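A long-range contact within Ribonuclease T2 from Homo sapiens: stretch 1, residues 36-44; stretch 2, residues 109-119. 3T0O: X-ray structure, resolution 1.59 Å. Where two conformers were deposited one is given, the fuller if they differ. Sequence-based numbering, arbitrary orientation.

Stretch 1 36-44: DYWTIHGLW
Stretch 2 (109-119) KYFGRSLELYR

A strand, residues 39-44, lies across a helix that spans 109-119 and runs on past both ends. Their axes approach to 8.8 Å, with 118° between the N-to-C directions, so the chains run obliquely against each other. The register has two anchors: CA of Leu43 is 6.2 Å from CA of Ser114, and CA of Ile40 is 7.1 Å from CA of Tyr118. Together the stretches bury 443 Å².

Leu43 covers most at one anchor. Its backbone is extended (phi/psi -117/103), its CA-to-CB bond points toward the helix, and its side chain is t, p. Leu43 CB sits 3.3 Å from Ser114 OG; that hydroxyl, with chi1 m, is spent within the helix, donating to Tyr110 O at 2.8 Å. Leu43 CD2 packs 4.2 Å from both Leu117 CD1 and Tyr110 CE1.

Tyr118 (chi1 174°, chi2 73°) and Ile40 share the other anchor about equally. The tyrosine ring passes Ile40, whose m, t side chain starts sideways but ends nearer the helix: Ile40 CG1 lies 3.4 Å from Tyr118 CD1, and Ile40 CD1 reaches Leu115 CD2 at 3.8 Å. Beyond the ring, Tyr118 OH donates to Trp38 O at 2.6 Å, with the carbonyl near the ring plane.

Tyr110, two helical turns earlier, repeats the device with nearly the same rotamer (171°, 75°). Tyr110 OH donates to Leu43 O at 2.6 Å, again at the ring edge, and accepts from a water whose oxygen is 2.6 Å from that OH. The water's oxygen in turn accepts from Leu43 N at 2.9 Å, so both backbone polar groups of this leucine are tied to one tyrosine hydroxyl, the carbonyl directly and the N-H through the water. The rule is economical: t tyrosines eight residues apart reach two backbone carbonyls, Leu43 in the strand and Trp38 just before it, while Leu43, Ile40, Leu117 and the small Ser114 pack between them.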

ATOM      1  N   ASP A  36      11.709   7.479   2.048  1.00 14.28           N
ATOM      2  CA  ASP A  36      12.310   6.461   2.853  0.50 13.75           C
ATOM      3  C   ASP A  36      11.324   5.880   3.876  1.00 13.19           C
ATOM      4  O   ASP A  36      11.701   5.447   5.016  1.00 15.16           O
ATOM      5  CB  ASP A  36      13.552   7.035   3.553  0.50 15.63           C
ATOM      6  CG  ASP A  36      13.212   8.109   4.545  0.50 17.51           C
ATOM      7  OD1 ASP A  36      14.131   8.578   5.279  0.50 20.81           O
ATOM      8  OD2 ASP A  36      12.046   8.543   4.605  0.50 17.00           O
ATOM      9  N   TYR A  37      10.083   5.692   3.428  1.00 11.21           N
ATOM     10  CA  TYR A  37       9.073   5.069   4.295  1.00  9.50           C
ATOM     11  C   TYR A  37       8.041   4.392   3.426  1.00  9.66           C
ATOM     12  O   TYR A  37       7.935   4.714   2.244  1.00 10.90           O
ATOM     13  CB  TYR A  37       8.378   6.134   5.166  1.00 11.84           C
ATOM     14  CG  TYR A  37       7.904   7.367   4.462  1.00 10.38           C
ATOM     15  CD1 TYR A  37       6.600   7.447   3.948  1.00 13.09           C
ATOM     16  CD2 TYR A  37       8.713   8.473   4.396  1.00 14.06           C
ATOM     17  CE1 TYR A  37       6.124   8.604   3.369  1.00 12.89           C
ATOM     18  CE2 TYR A  37       8.235   9.615   3.749  1.00 12.71           C
ATOM     19  CZ  TYR A  37       6.966   9.616   3.220  1.00 13.76           C
ATOM     20  OH  TYR A  37       6.516  10.851   2.684  1.00 19.47           O
ATOM     21  N   TRP A  38       7.386   3.390   3.965  1.00  8.58           N
ATOM     22  CA  TRP A  38       6.306   2.723   3.284  1.00  7.49           C
ATOM     23  C   TRP A  38       5.176   3.647   3.067  1.00  8.34           C
ATOM     24  O   TRP A  38       4.822   4.439   3.951  1.00  9.87           O
ATOM     25  CB  TRP A  38       5.782   1.561   4.163  1.00  8.68           C
ATOM     26  CG  TRP A  38       6.838   0.465   4.259  1.00  8.09           C
ATOM     27  CD1 TRP A  38       7.958   0.449   5.113  1.00 11.95           C
ATOM     28  CD2 TRP A  38       6.894  -0.731   3.487  1.00  7.61           C
ATOM     29  NE1 TRP A  38       8.707  -0.687   4.840  1.00 11.45           N
ATOM     30  CE2 TRP A  38       8.072  -1.438   3.883  1.00 10.83           C
ATOM     31  CE3 TRP A  38       6.060  -1.288   2.504  1.00  6.79           C
ATOM     32  CZ2 TRP A  38       8.453  -2.642   3.304  1.00  9.76           C
ATOM     33  CZ3 TRP A  38       6.414  -2.517   1.939  1.00  8.72           C
ATOM     34  CH2 TRP A  38       7.605  -3.196   2.363  1.00  7.66           C
ATOM     35  N   THR A  39       4.626   3.592   1.845  1.00  8.21           N
ATOM     36  CA  THR A  39       3.495   4.482   1.512  1.00  8.51           C
ATOM     37  C   THR A  39       2.303   3.664   1.034  1.00  7.55           C
ATOM     38  O   THR A  39       2.366   2.439   0.843  1.00  7.25           O
ATOM     39  CB  THR A  39       3.879   5.462   0.331  1.00  7.72           C
ATOM     40  OG1 THR A  39       4.312   4.657  -0.784  1.00  9.65           O
ATOM     41  CG2 THR A  39       5.035   6.317   0.783  1.00 10.10           C
ATOM     42  N   ILE A  40       1.150   4.365   0.880  1.00  7.53           N
ATOM     43  CA  ILE A  40      -0.072   3.713   0.484  1.00  8.32           C
ATOM     44  C   ILE A  40      -0.087   3.377  -0.981  1.00  7.75           C
ATOM     45  O   ILE A  40       0.147   4.253  -1.828  1.00 10.31           O
ATOM     46  CB  ILE A  40      -1.263   4.632   0.754  1.00  8.99           C
ATOM     47  CG1 ILE A  40      -1.292   4.987   2.243  1.00  8.26           C
ATOM     48  CG2 ILE A  40      -2.533   3.898   0.294  1.00  9.30           C
ATOM     49  CD1 ILE A  40      -2.323   6.118   2.544  1.00 11.30           C
ATOM     50  N   HIS A  41      -0.318   2.116  -1.307  1.00  6.03           N
ATOM     51  CA  HIS A  41      -0.679   1.771  -2.664  1.00  7.33           C
ATOM     52  C   HIS A  41      -2.190   1.913  -2.842  1.00  8.39           C
ATOM     53  O   HIS A  41      -2.651   2.695  -3.693  1.00  9.42           O
ATOM     54  CB  HIS A  41      -0.229   0.383  -2.932  1.00  8.51           C
ATOM     55  CG  HIS A  41      -0.333   0.046  -4.373  1.00  9.53           C
ATOM     56  ND1 HIS A  41       0.240  -1.088  -4.900  1.00  9.13           N
ATOM     57  CD2 HIS A  41      -0.926   0.698  -5.398  1.00 10.13           C
ATOM     58  CE1 HIS A  41      -0.019  -1.147  -6.197  1.00 10.87           C
ATOM     59  NE2 HIS A  41      -0.713  -0.075  -6.540  1.00 11.33           N
ATOM     60  N   GLY A  42      -2.983   1.241  -1.994  1.00  8.50           N
ATOM     61  CA  GLY A  42      -4.394   1.527  -2.025  1.00  9.20           C
ATOM     62  C   GLY A  42      -5.143   0.674  -1.011  1.00  9.71           C
ATOM     63  O   GLY A  42      -4.554  -0.101  -0.273  1.00  8.85           O
ATOM     64  N   LEU A  43      -6.458   0.895  -0.970  1.00  8.85           N
ATOM     65  CA  LEU A  43      -7.361   0.169  -0.144  1.00  9.67           C
ATOM     66  C   LEU A  43      -8.312  -0.572  -1.054  1.00 11.90           C
ATOM     67  O   LEU A  43      -9.155   0.029  -1.706  1.00 12.27           O
ATOM     68  CB  LEU A  43      -8.096   1.136   0.797  1.00 10.50           C
ATOM     69  CG  LEU A  43      -9.135   0.423   1.652  1.00 12.66           C
ATOM     70  CD1 LEU A  43      -8.476  -0.475   2.662  1.00 11.88           C
ATOM     71  CD2 LEU A  43      -9.979   1.498   2.434  1.00 14.06           C
ATOM     72  N   TRP A  44      -8.077  -1.859  -1.186  1.00 11.12           N
ATOM     73  CA  TRP A  44      -8.722  -2.576  -2.289  1.00 11.85           C
ATOM     74  C   TRP A  44      -9.751  -3.597  -1.834  1.00 12.17           C
ATOM     75  O   TRP A  44      -9.422  -4.494  -1.051  1.00 13.09           O
ATOM     76  CB  TRP A  44      -7.639  -3.396  -2.981  1.00 11.36           C
ATOM     77  CG  TRP A  44      -6.524  -2.591  -3.600  1.00  9.88           C
ATOM     78  CD1 TRP A  44      -6.467  -1.312  -3.814  1.00 10.86           C
ATOM     79  CD2 TRP A  44      -5.325  -3.163  -4.114  1.00 11.21           C
ATOM     80  NE1 TRP A  44      -5.252  -0.961  -4.411  1.00 11.60           N
ATOM     81  CE2 TRP A  44      -4.551  -2.116  -4.596  1.00 11.00           C
ATOM     82  CE3 TRP A  44      -4.864  -4.469  -4.220  1.00 14.49           C
ATOM     83  CZ2 TRP A  44      -3.290  -2.310  -5.174  1.00 14.25           C
ATOM     84  CZ3 TRP A  44      -3.606  -4.656  -4.775  1.00 16.09           C
ATOM     85  CH2 TRP A  44      -2.856  -3.617  -5.185  1.00 14.74           C
ATOM     86  N   LYS A 109     -14.643  10.168   1.700  1.00 17.57           N
ATOM     87  CA  LYS A 109     -14.675   9.218   2.811  1.00 16.86           C
ATOM     88  C   LYS A 109     -13.736   8.060   2.536  1.00 15.55           C
ATOM     89  O   LYS A 109     -13.000   7.646   3.428  1.00 16.27           O
ATOM     90  CB  LYS A 109     -16.111   8.720   3.045  1.00 17.05           C
ATOM     91  CG  LYS A 109     -16.920   9.749   3.795  1.00 19.04           C
ATOM     92  CD  LYS A 109     -18.441   9.428   3.740  1.00 21.59           C
ATOM     93  CE  LYS A 109     -18.761   8.222   4.593  1.00 23.30           C
ATOM     94  NZ  LYS A 109     -20.325   8.133   4.615  1.00 22.18           N
ATOM     95  N   TYR A 110     -13.734   7.547   1.306  1.00 14.73           N
ATOM     96  CA  TYR A 110     -12.834   6.489   0.947  1.00 12.99           C
ATOM     97  C   TYR A 110     -11.362   6.903   1.086  1.00 13.29           C
ATOM     98  O   TYR A 110     -10.564   6.212   1.703  1.00 12.38           O
ATOM     99  CB  TYR A 110     -13.144   6.113  -0.525  1.00 12.46           C
ATOM    100  CG  TYR A 110     -12.152   5.161  -1.107  1.00 13.28           C
ATOM    101  CD1 TYR A 110     -12.181   3.826  -0.749  1.00 12.84           C
ATOM    102  CD2 TYR A 110     -11.175   5.595  -1.991  1.00 12.50           C
ATOM    103  CE1 TYR A 110     -11.271   2.913  -1.291  1.00 12.46           C
ATOM    104  CE2 TYR A 110     -10.276   4.683  -2.524  1.00 15.80           C
ATOM    105  CZ  TYR A 110     -10.389   3.339  -2.182  1.00 14.04           C
ATOM    106  OH  TYR A 110      -9.485   2.415  -2.709  1.00 14.35           O
ATOM    107  N   PHE A 111     -10.980   7.990   0.423  1.00 12.95           N
ATOM    108  CA  PHE A 111      -9.599   8.371   0.533  1.00 12.76           C
ATOM    109  C   PHE A 111      -9.260   8.805   1.959  1.00 12.83           C
ATOM    110  O   PHE A 111      -8.148   8.484   2.424  1.00 12.20           O
ATOM    111  CB  PHE A 111      -9.278   9.484  -0.479  1.00 13.22           C
ATOM    112  CG  PHE A 111      -9.139   8.979  -1.859  1.00 12.84           C
ATOM    113  CD1 PHE A 111      -7.955   8.395  -2.276  1.00 15.53           C
ATOM    114  CD2 PHE A 111     -10.156   9.154  -2.790  1.00 14.41           C
ATOM    115  CE1 PHE A 111      -7.839   7.946  -3.613  1.00 15.36           C
ATOM    116  CE2 PHE A 111     -10.056   8.697  -4.086  1.00 15.81           C
ATOM    117  CZ  PHE A 111      -8.909   8.107  -4.513  1.00 14.25           C
ATOM    118  N   GLY A 112     -10.198   9.442   2.670  1.00 14.86           N
ATOM    119  CA  GLY A 112      -9.879   9.901   4.002  1.00 14.76           C
ATOM    120  C   GLY A 112      -9.717   8.717   4.927  1.00 14.74           C
ATOM    121  O   GLY A 112      -8.831   8.734   5.813  1.00 14.55           O
ATOM    122  N   ARG A 113     -10.562   7.699   4.747  1.00 15.30           N
ATOM    123  CA  ARG A 113     -10.458   6.526   5.620  1.00 14.53           C
ATOM    124  C   ARG A 113      -9.199   5.763   5.351  1.00 13.61           C
ATOM    125  O   ARG A 113      -8.565   5.211   6.250  1.00 12.77           O
ATOM    126  CB  ARG A 113     -11.720   5.620   5.508  1.00 15.59           C
ATOM    127  CG  ARG A 113     -11.675   4.376   6.345  1.00 15.39           C
ATOM    128  CD  ARG A 113     -11.598   4.706   7.864  1.00 19.76           C
ATOM    129  NE  ARG A 113     -11.820   3.488   8.633  1.00 20.05           N
ATOM    130  CZ  ARG A 113     -11.356   3.285   9.859  1.00 25.67           C
ATOM    131  NH1 ARG A 113     -10.628   4.225  10.446  1.00 23.16           N
ATOM    132  NH2 ARG A 113     -11.584   2.142  10.474  1.00 24.92           N
ATOM    133  N   SER A 114      -8.803   5.709   4.073  1.00 12.79           N
ATOM    134  CA  SER A 114      -7.574   5.083   3.689  1.00 12.04           C
ATOM    135  C   SER A 114      -6.402   5.727   4.361  1.00 12.47           C
ATOM    136  O   SER A 114      -5.538   5.062   4.930  1.00 11.90           O
ATOM    137  CB  SER A 114      -7.414   5.172   2.167  1.00 12.77           C
ATOM    138  OG  SER A 114      -8.438   4.370   1.580  1.00 14.60           O
ATOM    139  N   LEU A 115      -6.374   7.047   4.365  1.00 12.78           N
ATOM    140  CA  LEU A 115      -5.282   7.736   5.058  1.00 11.90           C
ATOM    141  C   LEU A 115      -5.331   7.489   6.544  1.00 12.92           C
ATOM    142  O   LEU A 115      -4.270   7.364   7.174  1.00 13.66           O
ATOM    143  CB  LEU A 115      -5.405   9.240   4.814  1.00 12.83           C
ATOM    144  CG  LEU A 115      -5.134   9.639   3.375  1.00 12.04           C
ATOM    145  CD1 LEU A 115      -5.636  11.065   3.130  1.00 16.00           C
ATOM    146  CD2 LEU A 115      -3.663   9.601   3.059  1.00 13.62           C
ATOM    147  N   GLU A 116      -6.524   7.455   7.126  1.00 12.71           N
ATOM    148  CA  GLU A 116      -6.620   7.198   8.573  1.00 13.43           C
ATOM    149  C   GLU A 116      -6.092   5.861   8.902  1.00 12.80           C
ATOM    150  O   GLU A 116      -5.335   5.718   9.857  1.00 13.63           O
ATOM    151  CB  GLU A 116      -8.075   7.289   8.977  1.00 14.62           C
ATOM    152  CG  GLU A 116      -8.342   7.217  10.419  1.00 19.64           C
ATOM    153  CD  GLU A 116      -9.810   7.553  10.674  1.00 28.62           C
ATOM    154  OE1 GLU A 116     -10.696   6.997   9.979  1.00 26.84           O
ATOM    155  OE2 GLU A 116     -10.087   8.401  11.550  1.00 32.84           O
ATOM    156  N   LEU A 117      -6.461   4.864   8.117  1.00 11.88           N
ATOM    157  CA  LEU A 117      -5.996   3.493   8.373  1.00 11.50           C
ATOM    158  C   LEU A 117      -4.491   3.417   8.252  1.00  9.96           C
ATOM    159  O   LEU A 117      -3.821   2.736   9.038  1.00 11.55           O
ATOM    160  CB  LEU A 117      -6.622   2.564   7.300  1.00 11.17           C
ATOM    161  CG  LEU A 117      -8.086   2.360   7.629  1.00 13.40           C
ATOM    162  CD1 LEU A 117      -8.677   1.635   6.438  1.00 15.19           C
ATOM    163  CD2 LEU A 117      -8.188   1.427   8.875  1.00 17.27           C
ATOM    164  N   TYR A 118      -3.929   4.132   7.263  1.00  8.80           N
ATOM    165  CA  TYR A 118      -2.467   4.114   7.135  1.00  9.15           C
ATOM    166  C   TYR A 118      -1.815   4.676   8.432  1.00 10.22           C
ATOM    167  O   TYR A 118      -0.839   4.104   8.897  1.00 11.31           O
ATOM    168  CB  TYR A 118      -2.148   5.099   5.997  1.00  9.52           C
ATOM    169  CG  TYR A 118      -0.654   5.350   5.782  1.00 10.93           C
ATOM    170  CD1 TYR A 118       0.138   4.376   5.217  1.00  8.69           C
ATOM    171  CD2 TYR A 118      -0.108   6.556   6.149  1.00  9.56           C
ATOM    172  CE1 TYR A 118       1.517   4.663   4.997  1.00  9.06           C
ATOM    173  CE2 TYR A 118       1.246   6.865   5.943  1.00 12.16           C
ATOM    174  CZ  TYR A 118       2.025   5.898   5.350  1.00 10.60           C
ATOM    175  OH  TYR A 118       3.364   6.246   5.173  1.00 12.23           O
ATOM    176  N   ARG A 119      -2.364   5.744   8.986  1.00 11.53           N
ATOM    177  CA  ARG A 119      -1.844   6.361  10.217  0.50 12.30           C
ATOM    178  C   ARG A 119      -1.972   5.439  11.417  1.00 13.18           C
ATOM    179  O   ARG A 119      -1.100   5.417  12.304  1.00 15.17           O
ATOM    180  CB  ARG A 119      -2.607   7.690  10.501  0.50 13.34           C
ATOM    181  CG  ARG A 119      -2.390   8.744   9.394  0.50 16.25           C
ATOM    182  CD  ARG A 119      -2.936  10.158   9.727  0.50 18.43           C
ATOM    183  NE  ARG A 119      -4.335  10.172  10.153  0.50 22.27           N
ATOM    184  CZ  ARG A 119      -5.380  10.553   9.418  0.50 21.85           C
ATOM    185  NH1 ARG A 119      -5.255  10.941   8.159  0.50 21.15           N
ATOM    186  NH2 ARG A 119      -6.586  10.532   9.966  0.50 25.08           N
TER
HETATM  187  O   HOH W   1      -6.940   2.525  -3.351  1.00 10.56           O